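Protease VP4 (Blotched snakehead virus, PDB 2GEF) is a birnavirus serine protease that hydrolyses peptide bonds with a serine/lysine catalytic dyad and probably processes the viral polyprotein from which it derives. Local coordinates at residues A[47-52]-A[105-110]; A[25-30]-A[120-125]; A[160-165]-A[199-204]; A[96-101]-A[136-141]. One frame throughout, in Å; residues are numbered along the deposited sequence.

Contact 1 (A[47-52]-A[105-110])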
loop_
_atom_site.group_PDB
_atom_site.type_symbol
_atom_site.label_atom_id
_atom_site.label_comp_id
_atom_site.label_asym_id
_atom_site.label_seq_id
_atom_site.Cartn_x
_atom_site.Cartn_y
_atom_site.Cartn_z
ATOM N N LEU A 47 2.533 6.338 -2.437
ATOM C CA LEU A 47 2.732 5.121 -1.568
ATOM C C LEU A 47 2.524 5.345 -0.145
ATOM O O LEU A 47 2.708 6.417 0.352
ATOM C CB LEU A 47 4.128 4.614 -1.772
ATOM C CG LEU A 47 4.284 4.183 -3.242
ATOM C CD1 LEU A 47 5.719 3.703 -3.309
ATOM C CD2 LEU A 47 3.357 3.136 -3.796
ATOM N N TYR A 48 2.067 4.309 0.508
ATOM C CA TYR A 48 1.985 4.155 1.960
ATOM C C TYR A 48 2.668 2.842 2.261
ATOM O O TYR A 48 2.757 1.969 1.385
ATOM C CB TYR A 48 0.525 4.054 2.465
ATOM C CG TYR A 48 -0.297 5.347 2.585
ATOM C CD1 TYR A 48 -0.361 6.295 1.559
ATOM C CD2 TYR A 48 -1.024 5.581 3.699
ATOM C CE1 TYR A 48 -1.129 7.466 1.685
ATOM C CE2 TYR A 48 -1.762 6.744 3.841
ATOM C CZ TYR A 48 -1.821 7.681 2.872
ATOM O OH TYR A 48 -2.669 8.838 3.159
ATOM N N ILE A 49 3.090 2.704 3.481
ATOM C CA ILE A 49 3.773 1.514 3.951
ATOM C C ILE A 49 2.936 0.977 5.024
ATOM O O ILE A 49 2.515 1.773 5.783
ATOM C CB ILE A 49 5.198 1.703 4.478
ATOM C CG1 ILE A 49 5.843 0.297 4.511
ATOM C CG2 ILE A 49 5.284 2.537 5.855
ATOM C CD1 ILE A 49 7.219 0.283 4.850
ATOM N N ALA A 50 2.526 -0.294 4.926
ATOM C CA ALA A 50 1.856 -0.971 6.055
ATOM C C ALA A 50 2.990 -1.614 6.900
ATOM O O ALA A 50 3.884 -2.356 6.319
ATOM C CB ALA A 50 1.037 -2.063 5.558
ATOM N N VAL A 51 2.942 -1.370 8.212
ATOM C CA VAL A 51 3.957 -2.034 9.188
ATOM C C VAL A 51 3.175 -2.672 10.264
ATOM O O VAL A 51 2.188 -2.115 10.757
ATOM C CB VAL A 51 5.008 -0.992 9.744
ATOM C CG1 VAL A 51 6.295 -1.778 10.382
ATOM C CG2 VAL A 51 5.546 -0.250 8.557
ATOM N N ARG A 52 3.558 -3.873 10.614
ATOM C CA ARG A 52 2.951 -4.514 11.837
ATOM C C ARG A 52 3.299 -3.851 13.182
ATOM O O ARG A 52 4.396 -3.366 13.422
ATOM C CB ARG A 52 3.095 -6.051 11.813
ATOM C CG ARG A 52 4.577 -6.622 11.680
ATOM C CD ARG A 52 4.710 -8.095 12.123
ATOM N NE ARG A 52 6.121 -8.573 12.108
ATOM C CZ ARG A 52 6.760 -8.989 11.027
ATOM N NH1 ARG A 52 7.970 -9.426 11.201
ATOM N NH2 ARG A 52 6.258 -8.891 9.767
ATOM N N THR A 105 -0.238 -0.598 11.214
ATOM C CA THR A 105 -0.446 0.786 11.011
ATOM C C THR A 105 0.002 1.085 9.623
ATOM O O THR A 105 1.023 0.508 9.186
ATOM C CB THR A 105 0.526 1.512 11.994
ATOM O OG1 THR A 105 0.194 1.096 13.306
ATOM C CG2 THR A 105 0.234 2.952 12.007
ATOM N N ILE A 106 -0.690 1.942 8.876
ATOM C CA ILE A 106 -0.204 2.343 7.538
ATOM C C ILE A 106 0.144 3.855 7.581
ATOM O O ILE A 106 -0.397 4.625 8.386
ATOM C CB ILE A 106 -1.277 2.020 6.443
ATOM C CG1 ILE A 106 -2.550 2.768 6.785
ATOM C CG2 ILE A 106 -1.574 0.541 6.451
ATOM C CD1 ILE A 106 -3.664 2.928 5.752
ATOM N N LEU A 107 1.132 4.238 6.817
ATOM C CA LEU A 107 1.743 5.572 6.881
ATOM C C LEU A 107 2.060 6.077 5.486
ATOM O O LEU A 107 2.630 5.301 4.646
ATOM C CB LEU A 107 3.078 5.587 7.696
ATOM C CG LEU A 107 2.947 5.026 9.157
ATOM C CD1 LEU A 107 4.319 4.574 9.700
ATOM C CD2 LEU A 107 2.328 6.017 10.019
ATOM N N PRO A 108 1.757 7.354 5.211
ATOM C CA PRO A 108 2.164 7.810 3.846
ATOM C C PRO A 108 3.661 7.862 3.794
ATOM O O PRO A 108 4.259 8.137 4.767
ATOM C CB PRO A 108 1.478 9.204 3.677
ATOM C CG PRO A 108 0.773 9.462 5.061
ATOM C CD PRO A 108 1.130 8.395 6.036
ATOM N N VAL A 109 4.298 7.543 2.670
ATOM C CA VAL A 109 5.760 7.680 2.552
ATOM C C VAL A 109 6.209 8.421 1.209
ATOM O O VAL A 109 5.694 8.068 0.100
ATOM C CB VAL A 109 6.387 6.315 2.647
ATOM C CG1 VAL A 109 5.811 5.521 3.843
ATOM C CG2 VAL A 109 6.124 5.526 1.409
ATOM N N ALA A 110 7.176 9.360 1.278
ATOM C CA ALA A 110 7.704 9.986 0.079
ATOM C C ALA A 110 8.805 9.229 -0.628
ATOM O O ALA A 110 9.039 9.504 -1.736
ATOM C CB ALA A 110 8.239 11.283 0.459
HETATM O O HOH W 1 4.966 8.386 -2.480
#
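The ring of Y48 lies over the pyrrolidine of P108. P108 CB stands 3.8 Å from the centroid of the Y48 ring and 17° off the ring normal, a CH-pi contact over the face. P108 CA sits above the ring centre on the same side. CG of Y48 is anti to its carbonyl carbon (chi1 -78°), beside the backbone N; the ring beyond it lies over P108. The Y48 hydroxyl is hydrogen-bonded to N127 ND2.

I49, L107 and V109 meet on one face of the sheet. I49 and V109 cross at about a right angle, with I49 CG2 3.6 Å from V109 CG1. L107 adds its CB, 4.2 Å from I49 CG2. A50 and I106 form a small apolar pair on the other face, where A50 CB meets I106 CG2 at 3.8 Å.

These side chains are carried by two antiparallel neighbours in a mixed sheet of the peptidase S50 domain, strands 43-52 and 104-109. I49 with L107 and V51 with T105 are hydrogen-bonded pairs, and A50 with I106 is a non-hydrogen-bonded pair. V51 N gives a nearly straight bond of 2.9 Å to T105 O, and T105 N returns one to V51 O. P108 has no N-H to give; its N lies over the Y48 ring. Near the end of the pairing a water accepts from L47 N and donates to V109 O at 2.7 Å. Strand 31-38 flanks Y48 and I106, with F33 touching both side chains. T105 OG1 bonds to G53 O and H55 N.

Contact 2 (A[25-30]-A[120-125])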
loop_
_atom_site.group_PDB
_atom_site.type_symbol
_atom_site.label_atom_id
_atom_site.label_comp_id
_atom_site.label_asym_id
_atom_site.label_seq_id
_atom_site.Cartn_x
_atom_site.Cartn_y
_atom_site.Cartn_z
ATOM N N VAL A 25 12.721 7.072 8.975
ATOM C CA VAL A 25 12.715 6.039 9.993
ATOM C C VAL A 25 13.142 4.738 9.364
ATOM O O VAL A 25 12.933 4.440 8.144
ATOM C CB VAL A 25 11.384 5.918 10.905
ATOM C CG1 VAL A 25 10.198 6.646 10.392
ATOM C CG2 VAL A 25 11.077 4.411 11.462
ATOM N N HIS A 26 13.751 3.966 10.243
ATOM C CA HIS A 26 14.368 2.749 9.835
ATOM C C HIS A 26 13.357 1.664 10.206
ATOM O O HIS A 26 12.926 1.549 11.383
ATOM C CB HIS A 26 15.697 2.537 10.530
ATOM C CG HIS A 26 16.256 1.216 10.222
ATOM N ND1 HIS A 26 16.530 0.826 8.926
ATOM C CD2 HIS A 26 16.498 0.140 11.011
ATOM C CE1 HIS A 26 16.960 -0.425 8.938
ATOM N NE2 HIS A 26 16.950 -0.865 10.190
ATOM N N PHE A 27 12.959 0.897 9.177
ATOM C CA PHE A 27 12.040 -0.203 9.306
ATOM C C PHE A 27 12.800 -1.444 8.850
ATOM O O PHE A 27 13.410 -1.515 7.742
ATOM C CB PHE A 27 10.830 0.001 8.357
ATOM C CG PHE A 27 9.837 0.989 8.876
ATOM C CD1 PHE A 27 9.615 2.192 8.207
ATOM C CD2 PHE A 27 9.125 0.766 10.052
ATOM C CE1 PHE A 27 8.690 3.148 8.721
ATOM C CE2 PHE A 27 8.223 1.742 10.541
ATOM C CZ PHE A 27 7.999 2.882 9.837
ATOM N N THR A 28 12.700 -2.449 9.689
ATOM C CA THR A 28 13.205 -3.738 9.365
ATOM C C THR A 28 12.145 -4.593 8.628
ATOM O O THR A 28 12.435 -5.693 8.155
ATOM C CB THR A 28 13.638 -4.462 10.661
ATOM O OG1 THR A 28 12.539 -4.489 11.570
ATOM C CG2 THR A 28 14.845 -3.789 11.275
ATOM N N ASP A 29 10.934 -4.076 8.478
ATOM C CA ASP A 29 9.803 -4.783 7.881
ATOM C C ASP A 29 8.646 -3.856 7.557
ATOM O O ASP A 29 8.529 -2.874 8.185
ATOM C CB ASP A 29 9.307 -5.998 8.808
ATOM C CG ASP A 29 9.198 -5.646 10.320
ATOM O OD1 ASP A 29 10.166 -5.864 11.043
ATOM O OD2 ASP A 29 8.179 -5.176 10.865
ATOM N N GLY A 30 7.694 -4.245 6.680
ATOM C CA GLY A 30 6.650 -3.370 6.185
ATOM C C GLY A 30 6.411 -3.699 4.720
ATOM O O GLY A 30 7.205 -4.347 4.128
ATOM N N ALA A 120 15.078 -0.957 5.485
ATOM C CA ALA A 120 15.050 0.334 4.735
ATOM C C ALA A 120 14.775 1.544 5.606
ATOM O O ALA A 120 14.055 1.480 6.607
ATOM C CB ALA A 120 13.941 0.261 3.658
ATOM N N ASP A 121 15.376 2.667 5.199
ATOM C CA ASP A 121 15.129 3.908 5.834
ATOM C C ASP A 121 14.028 4.488 4.955
ATOM O O ASP A 121 14.151 4.526 3.759
ATOM C CB ASP A 121 16.427 4.752 5.768
ATOM C CG ASP A 121 17.424 4.291 6.717
ATOM O OD1 ASP A 121 17.191 4.266 7.950
ATOM O OD2 ASP A 121 18.481 3.863 6.245
ATOM N N VAL A 122 12.939 4.923 5.552
ATOM C CA VAL A 122 11.724 5.177 4.807
ATOM C C VAL A 122 11.428 6.569 5.258
ATOM O O VAL A 122 11.395 6.874 6.490
ATOM C CB VAL A 122 10.537 4.143 5.106
ATOM C CG1 VAL A 122 9.084 4.640 4.746
ATOM C CG2 VAL A 122 10.814 2.702 4.557
ATOM N N ASP A 123 11.261 7.414 4.251
ATOM C CA ASP A 123 10.853 8.784 4.525
ATOM C C ASP A 123 9.325 8.825 4.784
ATOM O O ASP A 123 8.542 8.858 3.855
ATOM C CB ASP A 123 11.294 9.634 3.316
ATOM C CG ASP A 123 11.034 11.085 3.458
ATOM O OD1 ASP A 123 10.555 11.566 4.479
ATOM O OD2 ASP A 123 11.384 11.772 2.479
ATOM N N VAL A 124 8.931 8.800 6.048
ATOM C CA VAL A 124 7.529 8.852 6.436
ATOM C C VAL A 124 7.140 10.346 6.428
ATOM O O VAL A 124 7.852 11.174 6.867
ATOM C CB VAL A 124 7.313 8.263 7.888
ATOM C CG1 VAL A 124 5.855 8.359 8.469
ATOM C CG2 VAL A 124 7.879 6.831 8.029
ATOM N N VAL A 125 5.989 10.666 5.910
ATOM C CA VAL A 125 5.539 12.039 5.788
ATOM C C VAL A 125 4.100 12.145 6.399
ATOM O O VAL A 125 3.399 11.126 6.580
ATOM C CB VAL A 125 5.558 12.538 4.223
ATOM C CG1 VAL A 125 7.033 12.849 3.642
ATOM C CG2 VAL A 125 4.684 11.651 3.234
#
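Strands 25-27 and 120-125 run antiparallel with a marked twist, their short axes 133° apart and 4.5 Å at closest approach. They belong to a three-stranded antiparallel sheet in which strand 120-126 is central and strand 22-27 lies at one side. V25 with V122 and F27 with A120 are hydrogen-bonded pairs, each closed by two N-H to O bonds. H26 and D121 form the non-hydrogen-bonded pair between them. The F27 N to A120 O bond, 2.9 Å long, is nearly straight.

V25, F27, A120 and V122 put their side chains on one face. The F27 ring is met at its edge, in plane, by two valines of the other strand. V122 CB approaches F27 CD1 at 3.8 Å, and V124 CG2 approaches F27 CE1 at the same distance. Both valines cross the phenylalanine at about a right angle. One face of the ring takes V25 CG2, offset toward the rim. L107 of strand 104-109 and V51 of strand 43-52 also touch F27, so this face packs against the mixed sheet.

On the other face, H26 and D121 cross obliquely, with ring and carboxylate planes 49° apart. D121 OD1 comes 3.4 Å from H26 CB. The second oxygen, OD2, forms a salt bridge with R115, which also touches H26. Back among the valines, V25 CG1 and V124 CG2 come to 3.3 Å, a doubtful distance, since V25 CG1 is nearly eclipsed with its backbone N (chi1 14°).

Contact 3 (A[160-165]-A[199-204])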
loop_
_atom_site.group_PDB
_atom_site.type_symbol
_atom_site.label_atom_id
_atom_site.label_comp_id
_atom_site.label_asym_id
_atom_site.label_seq_id
_atom_site.Cartn_x
_atom_site.Cartn_y
_atom_site.Cartn_z
ATOM N N SER A 160 -9.520 -12.309 -1.500
ATOM C CA SER A 160 -10.528 -13.352 -1.152
ATOM C C SER A 160 -9.926 -14.664 -0.673
ATOM O O SER A 160 -9.580 -15.442 -1.506
ATOM C CB SER A 160 -11.271 -13.708 -2.412
ATOM O OG SER A 160 -12.351 -14.462 -2.115
ATOM N N GLY A 161 -9.884 -14.959 0.640
ATOM C CA GLY A 161 -8.992 -15.978 1.144
ATOM C C GLY A 161 -7.574 -15.626 0.611
ATOM O O GLY A 161 -7.056 -14.575 0.881
ATOM N N THR A 162 -6.938 -16.553 -0.072
ATOM C CA THR A 162 -5.547 -16.386 -0.578
ATOM C C THR A 162 -5.541 -16.000 -2.112
ATOM O O THR A 162 -4.468 -15.772 -2.671
ATOM C CB THR A 162 -4.744 -17.769 -0.378
ATOM O OG1 THR A 162 -3.352 -17.562 -0.585
ATOM C CG2 THR A 162 -5.135 -18.661 -1.372
ATOM N N ASN A 163 -6.738 -15.788 -2.720
ATOM C CA ASN A 163 -6.935 -15.396 -4.131
ATOM C C ASN A 163 -7.002 -13.923 -4.209
ATOM O O ASN A 163 -7.760 -13.338 -3.501
ATOM C CB ASN A 163 -8.219 -16.001 -4.624
ATOM C CG ASN A 163 -8.068 -17.449 -4.890
ATOM O OD1 ASN A 163 -8.939 -18.269 -4.560
ATOM N ND2 ASN A 163 -6.911 -17.818 -5.382
ATOM N N VAL A 164 -6.143 -13.302 -4.996
ATOM C CA VAL A 164 -6.196 -11.905 -5.271
ATOM C C VAL A 164 -7.388 -11.531 -6.123
ATOM O O VAL A 164 -7.670 -12.203 -7.148
ATOM C CB VAL A 164 -4.860 -11.454 -5.864
ATOM C CG1 VAL A 164 -4.878 -9.898 -6.313
ATOM C CG2 VAL A 164 -3.679 -11.681 -4.757
ATOM N N GLN A 165 -8.030 -10.413 -5.778
ATOM C CA GLN A 165 -8.932 -9.700 -6.708
ATOM C C GLN A 165 -8.491 -8.386 -7.246
ATOM O O GLN A 165 -7.983 -7.519 -6.506
ATOM C CB GLN A 165 -10.253 -9.507 -6.063
ATOM C CG GLN A 165 -10.853 -10.837 -5.473
ATOM C CD GLN A 165 -11.926 -10.471 -4.541
ATOM O OE1 GLN A 165 -11.732 -9.579 -3.637
ATOM N NE2 GLN A 165 -13.125 -11.045 -4.771
ATOM N N THR A 199 -2.157 -14.760 -6.521
ATOM C CA THR A 199 -2.271 -15.389 -5.171
ATOM C C THR A 199 -1.326 -14.742 -4.195
ATOM O O THR A 199 -0.289 -14.178 -4.581
ATOM C CB THR A 199 -2.126 -17.010 -5.189
ATOM O OG1 THR A 199 -0.730 -17.348 -5.239
ATOM C CG2 THR A 199 -2.890 -17.646 -6.438
ATOM N N LEU A 200 -1.687 -14.866 -2.933
ATOM C CA LEU A 200 -0.810 -14.428 -1.824
ATOM C C LEU A 200 0.550 -15.142 -1.661
ATOM O O LEU A 200 1.528 -14.548 -1.208
ATOM C CB LEU A 200 -1.619 -14.602 -0.571
ATOM C CG LEU A 200 -1.423 -13.562 0.452
ATOM C CD1 LEU A 200 -1.697 -12.151 -0.138
ATOM C CD2 LEU A 200 -2.221 -13.907 1.737
ATOM N N ASP A 201 0.581 -16.416 -1.962
ATOM C CA ASP A 201 1.823 -17.217 -2.101
ATOM C C ASP A 201 2.787 -16.700 -3.171
ATOM O O ASP A 201 3.984 -16.550 -2.898
ATOM C CB ASP A 201 1.464 -18.687 -2.290
ATOM C CG ASP A 201 1.089 -19.328 -0.925
ATOM O OD1 ASP A 201 1.864 -19.226 0.096
ATOM O OD2 ASP A 201 -0.047 -19.888 -0.830
ATOM N N ASP A 202 2.241 -16.332 -4.328
ATOM C CA ASP A 202 3.043 -15.766 -5.400
ATOM C C ASP A 202 3.510 -14.389 -5.079
ATOM O O ASP A 202 4.604 -14.037 -5.377
ATOM C CB ASP A 202 2.280 -15.699 -6.734
ATOM C CG ASP A 202 2.013 -17.064 -7.291
ATOM O OD1 ASP A 202 1.042 -17.265 -8.081
ATOM O OD2 ASP A 202 2.720 -17.955 -6.773
ATOM N N ALA A 203 2.673 -13.602 -4.480
ATOM C CA ALA A 203 3.146 -12.289 -3.931
ATOM C C ALA A 203 4.224 -12.391 -2.875
ATOM O O ALA A 203 5.103 -11.611 -2.900
ATOM C CB ALA A 203 1.937 -11.574 -3.369
ATOM N N ALA A 204 4.158 -13.330 -1.896
ATOM C CA ALA A 204 5.290 -13.538 -1.017
ATOM C C ALA A 204 6.485 -14.086 -1.720
ATOM O O ALA A 204 7.587 -13.645 -1.389
ATOM C CB ALA A 204 4.868 -14.544 0.194
#
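T162 OG1 is anti to its backbone N (chi1 -168°), which sets it 3.4 Å from L200 CB. In T199, OG1 lies between the backbone N and the carbonyl carbon (chi1 81°). From there it accepts a bond of 3.3 Å from D202 N. This makes T199 the N-cap of the helix that starts at L200.

The N-H of L200 points to the other segment. It gives T162 O a hydrogen bond of 2.9 Å, with an N-H...O angle of 166° and the donor in the carbonyl plane. The same oxygen lies 3.4 Å from T199 CA in a CA-H...O contact. T162 O thus takes the N-H of the first helical residue, while T199 OG1 caps that of D202. T162 sits in a type II' beta turn from S160 to N163, with G161 at positive phi.

The remaining contacts are packing. V164 CG2 lies on the backbone of T199, 3.9 Å from T199 N. N163 ND2 is 4.2 Å from T199 CG2.

The contact joins the turn between strands 154-160 and 163-165 to the start of helix 200-209. L159 of strand 154-160 touches both V164 and L200. Helix 138-146 lies against both segments, with I139 on V164 and A203, and A142 on L200.

Contact 4 (A[96-101]-A[136-141])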
loop_
_atom_site.group_PDB
_atom_site.type_symbol
_atom_site.label_atom_id
_atom_site.label_comp_id
_atom_site.label_asym_id
_atom_site.label_seq_id
_atom_site.Cartn_x
_atom_site.Cartn_y
_atom_site.Cartn_z
ATOM N N PHE A 96 -12.116 -6.280 6.893
ATOM C CA PHE A 96 -11.328 -6.716 5.770
ATOM C C PHE A 96 -11.472 -8.224 5.667
ATOM O O PHE A 96 -11.787 -8.855 6.711
ATOM C CB PHE A 96 -9.948 -6.293 6.084
ATOM C CG PHE A 96 -9.592 -4.854 5.610
ATOM C CD1 PHE A 96 -10.327 -3.760 5.960
ATOM C CD2 PHE A 96 -8.491 -4.655 4.833
ATOM C CE1 PHE A 96 -9.965 -2.454 5.570
ATOM C CE2 PHE A 96 -8.106 -3.374 4.433
ATOM C CZ PHE A 96 -8.823 -2.283 4.807
ATOM N N ASN A 97 -11.294 -8.787 4.458
ATOM C CA ASN A 97 -11.136 -10.225 4.252
ATOM C C ASN A 97 -9.866 -10.950 4.948
ATOM O O ASN A 97 -9.986 -11.930 5.737
ATOM C CB ASN A 97 -11.209 -10.589 2.783
ATOM C CG ASN A 97 -11.441 -12.098 2.591
ATOM O OD1 ASN A 97 -10.510 -12.938 2.750
ATOM N ND2 ASN A 97 -12.674 -12.457 2.418
ATOM N N VAL A 98 -8.722 -10.329 4.700
ATOM C CA VAL A 98 -7.433 -10.619 5.259
ATOM C C VAL A 98 -7.345 -10.828 6.806
ATOM O O VAL A 98 -7.813 -10.051 7.618
ATOM C CB VAL A 98 -6.415 -9.502 4.762
ATOM C CG1 VAL A 98 -6.679 -8.239 5.439
ATOM C CG2 VAL A 98 -4.929 -10.026 4.822
ATOM N N LYS A 99 -6.569 -11.832 7.164
ATOM C CA LYS A 99 -6.471 -12.229 8.525
ATOM C C LYS A 99 -4.950 -12.025 8.724
ATOM O O LYS A 99 -4.135 -12.487 7.964
ATOM C CB LYS A 99 -6.931 -13.726 8.667
ATOM C CG LYS A 99 -8.436 -13.901 9.022
ATOM C CD LYS A 99 -8.776 -15.393 8.835
ATOM C CE LYS A 99 -10.333 -15.802 8.749
ATOM N NZ LYS A 99 -11.065 -15.545 7.460
ATOM N N THR A 100 -4.593 -11.238 9.681
ATOM C CA THR A 100 -3.227 -10.825 9.850
ATOM C C THR A 100 -2.582 -11.347 11.137
ATOM O O THR A 100 -1.406 -11.263 11.182
ATOM C CB THR A 100 -3.118 -9.378 9.859
ATOM O OG1 THR A 100 -3.924 -8.885 10.919
ATOM C CG2 THR A 100 -3.528 -8.758 8.340
ATOM N N ARG A 101 -3.346 -11.866 12.149
ATOM C CA ARG A 101 -2.814 -12.136 13.532
ATOM C C ARG A 101 -1.961 -10.945 14.210
ATOM O O ARG A 101 -1.258 -11.096 15.211
ATOM C CB ARG A 101 -2.114 -13.523 13.658
ATOM C CG ARG A 101 -1.563 -14.166 12.357
ATOM C CD ARG A 101 -0.811 -15.521 12.513
ATOM N NE ARG A 101 0.256 -15.507 11.471
ATOM C CZ ARG A 101 1.263 -14.625 11.478
ATOM N NH1 ARG A 101 1.322 -13.743 12.480
ATOM N NH2 ARG A 101 2.139 -14.563 10.490
ATOM N N SER A 136 -7.720 -2.638 -1.374
ATOM C CA SER A 136 -6.621 -2.908 -2.292
ATOM C C SER A 136 -5.265 -3.008 -1.599
ATOM O O SER A 136 -4.302 -3.299 -2.281
ATOM C CB SER A 136 -6.458 -1.819 -3.410
ATOM O OG SER A 136 -6.220 -0.499 -2.855
ATOM N N SER A 137 -5.208 -2.676 -0.299
ATOM C CA SER A 137 -4.026 -2.791 0.546
ATOM C C SER A 137 -3.823 -4.177 1.067
ATOM O O SER A 137 -2.842 -4.442 1.754
ATOM C CB SER A 137 -4.148 -1.877 1.767
ATOM O OG SER A 137 -5.269 -2.190 2.592
ATOM N N SER A 138 -4.752 -5.081 0.770
ATOM C CA SER A 138 -4.803 -6.362 1.436
ATOM C C SER A 138 -3.576 -7.181 1.213
ATOM O O SER A 138 -3.207 -7.892 2.121
ATOM C CB SER A 138 -6.108 -7.170 1.090
ATOM O OG SER A 138 -7.254 -6.390 1.499
ATOM N N ILE A 139 -3.018 -7.179 0.003
ATOM C CA ILE A 139 -1.813 -7.850 -0.239
ATOM C C ILE A 139 -0.670 -7.281 0.633
ATOM O O ILE A 139 -0.008 -8.058 1.274
ATOM C CB ILE A 139 -1.431 -7.730 -1.586
ATOM C CG1 ILE A 139 -2.462 -8.501 -2.548
ATOM C CG2 ILE A 139 -0.062 -8.389 -1.781
ATOM C CD1 ILE A 139 -1.949 -8.347 -4.068
ATOM N N ALA A 140 -0.454 -5.937 0.655
ATOM C CA ALA A 140 0.526 -5.290 1.579
ATOM C C ALA A 140 0.342 -5.674 3.084
ATOM O O ALA A 140 1.260 -6.009 3.869
ATOM C CB ALA A 140 0.388 -3.702 1.369
ATOM N N LEU A 141 -0.871 -5.513 3.554
ATOM C CA LEU A 141 -1.193 -6.085 4.919
ATOM C C LEU A 141 -0.671 -7.399 5.273
ATOM O O LEU A 141 -0.075 -7.602 6.318
ATOM C CB LEU A 141 -2.729 -6.145 5.118
ATOM C CG LEU A 141 -3.300 -4.720 5.061
ATOM C CD1 LEU A 141 -4.843 -4.536 5.368
ATOM C CD2 LEU A 141 -2.436 -3.672 5.684
#
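The F96 ring meets S137 at its edge, with S137 OG in the ring plane and 3.6 Å from F96 CE2. L141 CD1 comes to the same ring carbon, F96 CE2, at 3.6 Å, but approaches obliquely. The L141 side chain crosses the phenylalanine at about a right angle. S138 OG also lies oblique to the ring, 4.0 Å from F96 CD2. S138 OG is hydrogen-bonded to Q135 O; F96 packs beside it.

V98 and T100 also pack on the helix. V98 CG1, set between its backbone N and carbonyl carbon (chi1 73°), is 4.1 Å from L141 CD1, and these two side chains also cross at about a right angle. V98 CG2 comes 3.8 Å from S138 O. T100 CG2 touches L141 at its carbonyl oxygen and CB, with 4.2 Å between T100 CG2 and L141 CB. No hydrogen bond crosses between the segments.

The segment 136-141 begins with the catalytic nucleophile S136, and the packing starts one residue later. Loop 96-101 therefore lies on the first turn of the helix that follows the nucleophile, next to the Ser/Lys dyad site. The side chain of S137 is about 8 Å from that of K173, the other catalytic residue.

The loop comes before strand 104-109. L159 of strand 154-160 touches V98 and S138, while F33 of strand 31-38 touches S137. Further along helix 138-146, S145 packs on T100.

Contacts 1 and 2 lie in neighbouring sheets, their centres about 9 Å apart. Strand 104-109 turns a corner at A110, and A110 N probably bonds D123 O. Contact 4 is about 14 Å from contact 1, centre to centre, and touches it where A50 CB meets L141 CD2. The centres of contacts 3 and 4 are about 10 Å apart, with a probable bond from G161 N to N97 OD1. Those of contacts 2 and 3 are about 25 Å apart. Along the chain, contact 1 falls within the span of contact 2, contact 4 crosses both, and contact 3 follows. Helix 138-146, just after the nucleophile, thus touches both strand 43-52 and helix 200-209 (I139 with A203).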